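Local atomic coordinates of serine protease pet (PDB entry 4OM9), a protein that probably acts as a secreted serine protease toxin of enteroaggregative Escherichia coli, its passenger domain pairing a peptidase domain with a long beta-helix. Residues A[580-594]-A[599-613]. Numbering follows the deposited sequence.
Sequences KFRFDNLNIEDSSLS and ADVEGNIQAKNSVIN
The Phe583 ring has Glu602 O over the centre of one face, with Gly603 N nearer the rim. Asn604 O lies at its edge, 3.6 Å from Phe583 CE1. With chi1 at 52° the ring leans across to the bend at Gly603. Val601 CG1 meets the ring obliquely.

The Arg582 guanidinium carries Glu602 CB and OE1 over one face. Arg582 NE is 3.2 Å from Glu602 OE1, a pairing of charges without a directed N-H. At the edge, NH1 bonds Asp600 O in the guanidinium plane (2.8 Å). Arg582 NH2 forms a salt bridge to Asp600 OD1 from above the carboxylate plane at 2.9 Å. Asp600 and Glu602 thus share the Arg582 charge. Asp600 O also accepts from Phe581 N, on the opposite face of its carbonyl.

At the far corner, Asn609 ND2 gives a nearly straight bond to Asp590 OD1 (2.7 Å, 175°). Ser591 N donates to Ser610 OG. Lys608 and Glu589 run side by side and end in a salt bridge, NZ to OE2, 2.7 Å. Inside, Ile588 CD1 packs on Ile612 CG1, and Leu593 CD2 on Ile605 CD1.

Backbone hydrogen bonds join three parallel strand pairs, with Asp584 the extra residue of a beta bulge, linking successive coils of the right-handed beta-helix of autotransporter passenger domains.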
# COMPACT_ATOMS: atom_id res chain seq x y z
N LYS A 580 2.82 -2.62 0.66
CA LYS A 580 3.60 -3.73 1.19
C LYS A 580 5.03 -3.29 1.50
O LYS A 580 5.70 -2.65 0.70
CB LYS A 580 3.61 -4.91 0.21
CG LYS A 580 2.25 -5.48 -0.13
CD LYS A 580 1.75 -6.44 0.93
CE LYS A 580 0.49 -7.17 0.47
NZ LYS A 580 0.71 -7.92 -0.81
N PHE A 581 5.48 -3.62 2.69
CA PHE A 581 6.85 -3.37 3.09
C PHE A 581 7.40 -4.73 3.51
O PHE A 581 6.94 -5.35 4.51
CB PHE A 581 6.92 -2.33 4.21
CG PHE A 581 6.15 -1.06 3.92
CD1 PHE A 581 4.78 -1.00 4.13
CD2 PHE A 581 6.81 0.08 3.45
CE1 PHE A 581 4.06 0.16 3.86
CE2 PHE A 581 6.10 1.25 3.19
CZ PHE A 581 4.72 1.29 3.40
N ARG A 582 8.34 -5.20 2.69
CA ARG A 582 9.02 -6.47 2.87
C ARG A 582 10.51 -6.23 2.92
O ARG A 582 11.06 -5.47 2.10
CB ARG A 582 8.68 -7.44 1.74
CG ARG A 582 7.19 -7.83 1.61
CD ARG A 582 6.74 -8.60 2.85
NE ARG A 582 5.33 -9.03 2.82
CZ ARG A 582 4.31 -8.29 3.24
NH1 ARG A 582 4.51 -7.06 3.71
NH2 ARG A 582 3.07 -8.77 3.19
N PHE A 583 11.18 -6.88 3.88
CA PHE A 583 12.62 -6.77 4.02
C PHE A 583 13.17 -7.87 4.91
O PHE A 583 12.50 -8.31 5.82
CB PHE A 583 12.99 -5.40 4.60
CG PHE A 583 12.25 -5.07 5.86
CD1 PHE A 583 12.70 -5.55 7.09
CD2 PHE A 583 11.10 -4.30 5.82
CE1 PHE A 583 12.00 -5.26 8.25
CE2 PHE A 583 10.41 -4.00 6.97
CZ PHE A 583 10.86 -4.49 8.19
N ASP A 584 14.40 -8.31 4.64
CA ASP A 584 15.00 -9.31 5.50
C ASP A 584 15.22 -8.71 6.88
O ASP A 584 14.85 -9.30 7.89
CB ASP A 584 16.31 -9.83 4.92
CG ASP A 584 16.08 -10.62 3.67
OD1 ASP A 584 15.03 -11.29 3.60
OD2 ASP A 584 16.93 -10.56 2.74
N ASN A 585 15.77 -7.50 6.89
CA ASN A 585 16.07 -6.84 8.15
C ASN A 585 15.93 -5.32 8.09
O ASN A 585 16.36 -4.67 7.15
CB ASN A 585 17.49 -7.19 8.60
CG ASN A 585 17.66 -8.67 8.89
OD1 ASN A 585 17.27 -9.15 9.95
ND2 ASN A 585 18.22 -9.41 7.93
N LEU A 586 15.30 -4.77 9.11
CA LEU A 586 15.38 -3.35 9.38
C LEU A 586 16.26 -3.12 10.62
O LEU A 586 15.98 -3.68 11.70
CB LEU A 586 13.99 -2.76 9.62
CG LEU A 586 13.93 -1.23 9.54
CD1 LEU A 586 12.57 -0.78 9.05
CD2 LEU A 586 14.25 -0.60 10.85
N ASN A 587 17.28 -2.28 10.48
CA ASN A 587 18.02 -1.80 11.63
C ASN A 587 17.73 -0.32 11.93
O ASN A 587 17.79 0.52 11.03
CB ASN A 587 19.52 -2.01 11.42
CG ASN A 587 20.36 -1.51 12.60
OD1 ASN A 587 20.33 -2.09 13.69
ND2 ASN A 587 21.10 -0.43 12.37
N ILE A 588 17.40 -0.01 13.19
CA ILE A 588 17.21 1.38 13.63
C ILE A 588 18.16 1.72 14.76
O ILE A 588 18.27 0.96 15.71
CB ILE A 588 15.81 1.67 14.20
CG1 ILE A 588 14.96 0.41 14.31
CG2 ILE A 588 15.13 2.87 13.52
CD1 ILE A 588 13.54 0.72 14.75
N GLU A 589 18.79 2.88 14.67
CA GLU A 589 19.59 3.37 15.77
C GLU A 589 19.16 4.78 16.15
O GLU A 589 19.01 5.64 15.29
CB GLU A 589 21.08 3.31 15.41
CG GLU A 589 21.49 1.90 15.00
CD GLU A 589 22.99 1.68 14.90
OE1 GLU A 589 23.77 2.66 14.81
OE2 GLU A 589 23.37 0.50 14.90
N ASP A 590 18.89 4.99 17.43
CA ASP A 590 18.60 6.31 17.98
C ASP A 590 17.52 7.13 17.25
O ASP A 590 17.65 8.35 17.10
CB ASP A 590 19.90 7.10 18.05
CG ASP A 590 21.01 6.31 18.74
OD1 ASP A 590 21.02 6.26 20.00
OD2 ASP A 590 21.84 5.71 18.03
N SER A 591 16.45 6.48 16.81
CA SER A 591 15.38 7.22 16.15
C SER A 591 14.06 6.50 16.33
O SER A 591 13.87 5.75 17.29
CB SER A 591 15.70 7.43 14.66
OG SER A 591 14.90 8.47 14.11
N SER A 592 13.11 6.71 15.42
CA SER A 592 11.88 5.98 15.61
C SER A 592 11.32 5.42 14.32
O SER A 592 11.47 5.98 13.23
CB SER A 592 10.83 6.86 16.32
OG SER A 592 10.44 7.96 15.53
N LEU A 593 10.71 4.26 14.46
CA LEU A 593 10.03 3.60 13.37
C LEU A 593 8.54 3.60 13.67
O LEU A 593 8.12 3.14 14.73
CB LEU A 593 10.56 2.19 13.20
CG LEU A 593 9.85 1.31 12.18
CD1 LEU A 593 9.92 1.92 10.80
CD2 LEU A 593 10.46 -0.06 12.19
N SER A 594 7.75 4.14 12.75
CA SER A 594 6.30 4.16 12.86
C SER A 594 5.67 3.40 11.70
O SER A 594 6.00 3.63 10.53
CB SER A 594 5.76 5.59 12.87
OG SER A 594 6.38 6.38 13.86
N ALA A 599 -0.33 0.21 6.27
CA ALA A 599 0.93 -0.43 5.96
C ALA A 599 0.85 -1.92 6.33
O ALA A 599 0.34 -2.28 7.39
CB ALA A 599 2.09 0.24 6.69
N ASP A 600 1.34 -2.75 5.43
CA ASP A 600 1.44 -4.18 5.62
C ASP A 600 2.93 -4.49 5.64
O ASP A 600 3.57 -4.56 4.59
CB ASP A 600 0.71 -4.91 4.48
CG ASP A 600 0.66 -6.42 4.66
OD1 ASP A 600 1.66 -7.04 5.08
OD2 ASP A 600 -0.40 -6.99 4.33
N VAL A 601 3.48 -4.65 6.85
CA VAL A 601 4.92 -4.74 7.06
C VAL A 601 5.36 -6.13 7.49
O VAL A 601 4.82 -6.68 8.43
CB VAL A 601 5.43 -3.75 8.13
CG1 VAL A 601 6.95 -3.78 8.16
CG2 VAL A 601 4.94 -2.35 7.85
N GLU A 602 6.37 -6.66 6.81
CA GLU A 602 6.89 -7.96 7.14
C GLU A 602 8.42 -8.03 6.99
O GLU A 602 9.00 -7.81 5.91
CB GLU A 602 6.24 -9.01 6.26
CG GLU A 602 6.86 -10.38 6.27
CD GLU A 602 5.88 -11.48 5.85
OE1 GLU A 602 4.94 -11.19 5.08
OE2 GLU A 602 6.05 -12.63 6.33
N GLY A 603 9.06 -8.36 8.10
CA GLY A 603 10.46 -8.67 8.14
C GLY A 603 10.98 -8.52 9.57
O GLY A 603 10.22 -8.14 10.46
N ASN A 604 12.26 -8.79 9.79
CA ASN A 604 12.81 -8.73 11.14
C ASN A 604 13.35 -7.36 11.55
O ASN A 604 14.06 -6.72 10.80
CB ASN A 604 13.91 -9.79 11.32
CG ASN A 604 13.31 -11.16 11.49
OD1 ASN A 604 12.13 -11.28 11.82
ND2 ASN A 604 14.11 -12.21 11.23
N ILE A 605 13.01 -6.92 12.75
CA ILE A 605 13.47 -5.63 13.21
C ILE A 605 14.58 -5.77 14.26
O ILE A 605 14.42 -6.51 15.23
CB ILE A 605 12.32 -4.81 13.82
CG1 ILE A 605 11.18 -4.62 12.81
CG2 ILE A 605 12.83 -3.47 14.32
CD1 ILE A 605 10.03 -3.81 13.38
N GLN A 606 15.70 -5.08 14.04
CA GLN A 606 16.71 -4.90 15.08
C GLN A 606 16.67 -3.44 15.50
O GLN A 606 16.74 -2.55 14.65
CB GLN A 606 18.12 -5.28 14.58
CG GLN A 606 18.28 -6.72 14.06
CD GLN A 606 17.65 -6.94 12.67
OE1 GLN A 606 17.83 -6.13 11.75
NE2 GLN A 606 16.91 -8.03 12.53
N ALA A 607 16.52 -3.18 16.80
CA ALA A 607 16.36 -1.80 17.26
C ALA A 607 17.31 -1.48 18.39
O ALA A 607 17.50 -2.27 19.31
CB ALA A 607 14.92 -1.53 17.69
N LYS A 608 17.92 -0.31 18.31
CA LYS A 608 18.82 0.13 19.36
C LYS A 608 18.47 1.55 19.77
O LYS A 608 18.40 2.44 18.92
CB LYS A 608 20.28 0.05 18.88
CG LYS A 608 21.30 0.51 19.90
CD LYS A 608 22.65 0.77 19.24
CE LYS A 608 23.29 -0.50 18.62
NZ LYS A 608 22.85 -0.78 17.19
N ASN A 609 18.23 1.73 21.07
CA ASN A 609 17.86 3.03 21.62
C ASN A 609 16.85 3.77 20.73
O ASN A 609 17.00 4.96 20.44
CB ASN A 609 19.10 3.90 21.84
CG ASN A 609 18.79 5.19 22.57
OD1 ASN A 609 18.04 5.20 23.56
ND2 ASN A 609 19.34 6.31 22.07
N SER A 610 15.83 3.05 20.29
CA SER A 610 14.89 3.56 19.33
C SER A 610 13.44 3.29 19.74
O SER A 610 13.16 2.40 20.55
CB SER A 610 15.17 2.95 17.95
OG SER A 610 16.37 3.44 17.39
N VAL A 611 12.53 4.07 19.17
CA VAL A 611 11.11 3.93 19.42
C VAL A 611 10.40 3.29 18.23
O VAL A 611 10.61 3.68 17.08
CB VAL A 611 10.48 5.30 19.76
CG1 VAL A 611 8.98 5.24 19.69
CG2 VAL A 611 10.92 5.74 21.16
N ILE A 612 9.59 2.27 18.52
CA ILE A 612 8.80 1.60 17.49
C ILE A 612 7.31 1.71 17.78
O ILE A 612 6.80 1.12 18.75
CB ILE A 612 9.17 0.12 17.38
CG1 ILE A 612 10.69 -0.04 17.23
CG2 ILE A 612 8.40 -0.54 16.23
CD1 ILE A 612 11.12 -1.48 16.96
N ASN A 613 6.60 2.47 16.96
CA ASN A 613 5.16 2.56 17.11
C ASN A 613 4.47 1.79 15.99
O ASN A 613 4.39 2.25 14.85
CB ASN A 613 4.70 4.02 17.13
CG ASN A 613 5.34 4.81 18.27
OD1 ASN A 613 5.48 4.31 19.39
ND2 ASN A 613 5.73 6.05 17.99